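Local coordinates for protein thiosulfate sulfurtransferase TUM1 (PDB 3UTN) that transfers persulfide sulfur from NFS1 to UBA4 in the pathway that 2-thiolates the wobble uridine of tRNAs, and has thiosulfate and 3-mercaptopyruvate sulfurtransferase activity, at residues 290-295 / 301-306. Numbering follows the deposited sequence.
Sequences IIKTAL and PNVRLY. With DMS (dimethyl sulfoxide), chain E.
The Lys292 and Val303 side chains lie alongside, pointing opposite ways, where helix 286-297 packs on strand 303-306, the two short segments running almost exactly antiparallel (176°) with axes 8.5 Å apart. The aliphatic chain of Lys292 does most of the touching. With its CG anti to the backbone N (chi1 172°) and the chain extended as far as CE, it lies across the strand: CG presses on Val303 CG1 at a tight 3.5 Å, CD reaches Leu305 CB at 3.9 Å, and CE rests 3.2 Å from Val303 O. The bend at chi4 (-62°) leaves NZ 3.5 Å from Val303 O but at a poor angle, with no hydrogen bond; it forms salt bridges to Glu296 and Glu184. The other methyl of Val303, CG2, meets Leu295 CB at 4.0 Å, with the two side chains roughly perpendicular. Were Lys292 shortened to an alanine, a gap beside Val303 and Leu305 would probably open, and Glu184 and Glu296 would lose their shared cation. Trp132 also touches Lys292 and Leu305, and Leu305 lies near the persulfide-forming Cys282. This packing is the second half of the beta-alpha-beta crossover formed by strand 278-281, helix 286-297 and strand 303-306, in the catalytic, C-terminal rhodanese domain.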
ATOM      1  N   ILE A 290       3.055   0.140  -2.030  1.00 18.49           N
ATOM      2  CA  ILE A 290       3.092   0.792  -3.321  1.00 18.49           C
ATOM      3  C   ILE A 290       3.996  -0.017  -4.234  1.00 18.58           C
ATOM      4  O   ILE A 290       3.597  -0.393  -5.336  1.00 18.59           O
ATOM      5  CB  ILE A 290       3.598   2.235  -3.238  1.00 18.78           C
ATOM      6  CG1 ILE A 290       2.700   3.057  -2.310  1.00 18.60           C
ATOM      7  CG2 ILE A 290       3.672   2.839  -4.636  1.00 18.66           C
ATOM      8  CD1 ILE A 290       3.256   4.426  -1.992  1.00 19.68           C
ATOM      9  N   ILE A 291       5.201  -0.315  -3.763  1.00 18.57           N
ATOM     10  CA  ILE A 291       6.135  -1.052  -4.599  1.00 18.81           C
ATOM     11  C   ILE A 291       5.757  -2.502  -4.686  1.00 18.93           C
ATOM     12  O   ILE A 291       5.909  -3.110  -5.730  1.00 19.33           O
ATOM     13  CB  ILE A 291       7.606  -0.880  -4.182  1.00 18.85           C
ATOM     14  CG1 ILE A 291       7.883  -1.430  -2.784  1.00 18.59           C
ATOM     15  CG2 ILE A 291       7.979   0.581  -4.288  1.00 18.98           C
ATOM     16  CD1 ILE A 291       9.361  -1.620  -2.508  1.00 18.30           C
ATOM     17  N   LYS A 292       5.247  -3.043  -3.587  1.00 19.32           N
ATOM     18  CA  LYS A 292       4.774  -4.406  -3.577  1.00 19.80           C
ATOM     19  C   LYS A 292       3.755  -4.573  -4.698  1.00 19.43           C
ATOM     20  O   LYS A 292       3.815  -5.517  -5.477  1.00 19.65           O
ATOM     21  CB  LYS A 292       4.142  -4.707  -2.229  1.00 20.44           C
ATOM     22  CG  LYS A 292       3.445  -6.041  -2.156  1.00 21.56           C
ATOM     23  CD  LYS A 292       2.879  -6.236  -0.769  1.00 22.74           C
ATOM     24  CE  LYS A 292       2.407  -7.659  -0.605  1.00 23.56           C
ATOM     25  NZ  LYS A 292       1.315  -7.959  -1.563  1.00 24.44           N
ATOM     26  N   THR A 293       2.837  -3.622  -4.773  1.00 19.25           N
ATOM     27  CA  THR A 293       1.781  -3.631  -5.760  1.00 19.73           C
ATOM     28  C   THR A 293       2.348  -3.486  -7.157  1.00 19.28           C
ATOM     29  O   THR A 293       1.922  -4.193  -8.069  1.00 19.51           O
ATOM     30  CB  THR A 293       0.771  -2.520  -5.460  1.00 19.84           C
ATOM     31  OG1 THR A 293       0.202  -2.770  -4.171  1.00 19.83           O
ATOM     32  CG2 THR A 293      -0.325  -2.483  -6.497  1.00 20.00           C
ATOM     33  N   ALA A 294       3.316  -2.587  -7.308  1.00 19.52           N
ATOM     34  CA  ALA A 294       4.010  -2.404  -8.578  1.00 20.08           C
ATOM     35  C   ALA A 294       4.695  -3.694  -9.003  1.00 20.82           C
ATOM     36  O   ALA A 294       4.626  -4.079 -10.166  1.00 20.93           O
ATOM     37  CB  ALA A 294       5.019  -1.285  -8.479  1.00 19.38           C
ATOM     38  N   LEU A 295       5.335  -4.360  -8.046  1.00 21.00           N
ATOM     39  CA  LEU A 295       6.017  -5.619  -8.315  1.00 21.92           C
ATOM     40  C   LEU A 295       5.032  -6.689  -8.741  1.00 22.35           C
ATOM     41  O   LEU A 295       5.234  -7.366  -9.743  1.00 22.63           O
ATOM     42  CB  LEU A 295       6.803  -6.072  -7.090  1.00 21.64           C
ATOM     43  CG  LEU A 295       7.880  -5.086  -6.650  1.00 21.74           C
ATOM     44  CD1 LEU A 295       8.606  -5.613  -5.434  1.00 22.20           C
ATOM     45  CD2 LEU A 295       8.859  -4.798  -7.778  1.00 22.40           C
ATOM     46  N   PRO A 301       6.208 -12.498  -8.421  1.00 27.01           N
ATOM     47  CA  PRO A 301       5.397 -13.335  -7.556  1.00 27.33           C
ATOM     48  C   PRO A 301       5.840 -13.261  -6.111  1.00 26.65           C
ATOM     49  O   PRO A 301       6.950 -12.813  -5.823  1.00 26.77           O
ATOM     50  CB  PRO A 301       5.641 -14.743  -8.099  1.00 27.60           C
ATOM     51  CG  PRO A 301       6.987 -14.680  -8.731  1.00 28.69           C
ATOM     52  CD  PRO A 301       7.271 -13.256  -9.106  1.00 27.56           C
ATOM     53  N   ASN A 302       4.958 -13.703  -5.220  1.00 26.65           N
ATOM     54  CA  ASN A 302       5.288 -13.912  -3.821  1.00 26.76           C
ATOM     55  C   ASN A 302       5.989 -12.705  -3.252  1.00 25.84           C
ATOM     56  O   ASN A 302       7.095 -12.782  -2.710  1.00 25.26           O
ATOM     57  CB  ASN A 302       6.126 -15.172  -3.663  1.00 27.59           C
ATOM     58  CG  ASN A 302       5.449 -16.378  -4.264  1.00 28.55           C
ATOM     59  OD1 ASN A 302       4.281 -16.645  -3.986  1.00 29.31           O
ATOM     60  ND2 ASN A 302       6.167 -17.098  -5.108  1.00 28.92           N
ATOM     61  N   VAL A 303       5.329 -11.572  -3.427  1.00 24.50           N
ATOM     62  CA  VAL A 303       5.803 -10.347  -2.860  1.00 23.70           C
ATOM     63  C   VAL A 303       5.068 -10.227  -1.556  1.00 23.41           C
ATOM     64  O   VAL A 303       3.849 -10.325  -1.503  1.00 24.54           O
ATOM     65  CB  VAL A 303       5.495  -9.146  -3.749  1.00 23.42           C
ATOM     66  CG1 VAL A 303       6.189  -7.910  -3.201  1.00 23.08           C
ATOM     67  CG2 VAL A 303       5.958  -9.425  -5.163  1.00 23.34           C
ATOM     68  N   ARG A 304       5.827 -10.064  -0.492  1.00 22.99           N
ATOM     69  CA  ARG A 304       5.228  -9.822   0.785  1.00 23.11           C
ATOM     70  C   ARG A 304       5.664  -8.473   1.261  1.00 22.35           C
ATOM     71  O   ARG A 304       6.657  -7.917   0.792  1.00 22.46           O
ATOM     72  CB  ARG A 304       5.629 -10.898   1.773  1.00 23.83           C
ATOM     73  CG  ARG A 304       4.969 -12.231   1.492  1.00 24.50           C
ATOM     74  CD  ARG A 304       5.395 -13.234   2.540  1.00 24.97           C
ATOM     75  NE  ARG A 304       6.847 -13.349   2.568  1.00 24.65           N
ATOM     76  CZ  ARG A 304       7.540 -13.737   3.630  1.00 24.75           C
ATOM     77  NH1 ARG A 304       6.913 -14.029   4.767  1.00 24.60           N
ATOM     78  NH2 ARG A 304       8.858 -13.808   3.558  1.00 24.74           N
ATOM     79  N   LEU A 305       4.883  -7.927   2.169  1.00 21.99           N
ATOM     80  CA  LEU A 305       5.227  -6.679   2.768  1.00 21.27           C
ATOM     81  C   LEU A 305       5.776  -6.964   4.135  1.00 21.49           C
ATOM     82  O   LEU A 305       5.121  -7.608   4.955  1.00 21.78           O
ATOM     83  CB  LEU A 305       4.010  -5.782   2.887  1.00 20.72           C
ATOM     84  CG  LEU A 305       4.351  -4.458   3.559  1.00 21.03           C
ATOM     85  CD1 LEU A 305       4.911  -3.483   2.543  1.00 21.22           C
ATOM     86  CD2 LEU A 305       3.115  -3.902   4.221  1.00 21.32           C
ATOM     87  N   TYR A 306       6.983  -6.484   4.376  1.00 21.24           N
ATOM     88  CA  TYR A 306       7.477  -6.412   5.719  1.00 21.92           C
ATOM     89  C   TYR A 306       6.751  -5.222   6.318  1.00 21.70           C
ATOM     90  O   TYR A 306       7.154  -4.079   6.152  1.00 21.17           O
ATOM     91  CB  TYR A 306       8.989  -6.223   5.752  1.00 21.95           C
ATOM     92  CG  TYR A 306       9.495  -5.910   7.133  1.00 22.33           C
ATOM     93  CD1 TYR A 306       8.854  -6.425   8.257  1.00 22.85           C
ATOM     94  CD2 TYR A 306      10.607  -5.107   7.318  1.00 21.91           C
ATOM     95  CE1 TYR A 306       9.312  -6.148   9.525  1.00 23.05           C
ATOM     96  CE2 TYR A 306      11.077  -4.830   8.591  1.00 22.79           C
ATOM     97  CZ  TYR A 306      10.417  -5.349   9.684  1.00 22.73           C
ATOM     98  OH  TYR A 306      10.859  -5.079  10.947  1.00 24.34           O
TER
HETATM   99  S   DMS E 404       9.700 -17.090  -5.921  1.00 43.60           S
HETATM  100  O   DMS E 404       8.509 -16.643  -5.175  1.00 44.30           O
HETATM  101  C1  DMS E 404       9.459 -18.708  -6.420  1.00 44.41           C
HETATM  102  C2  DMS E 404       9.717 -16.298  -7.425  1.00 42.92           C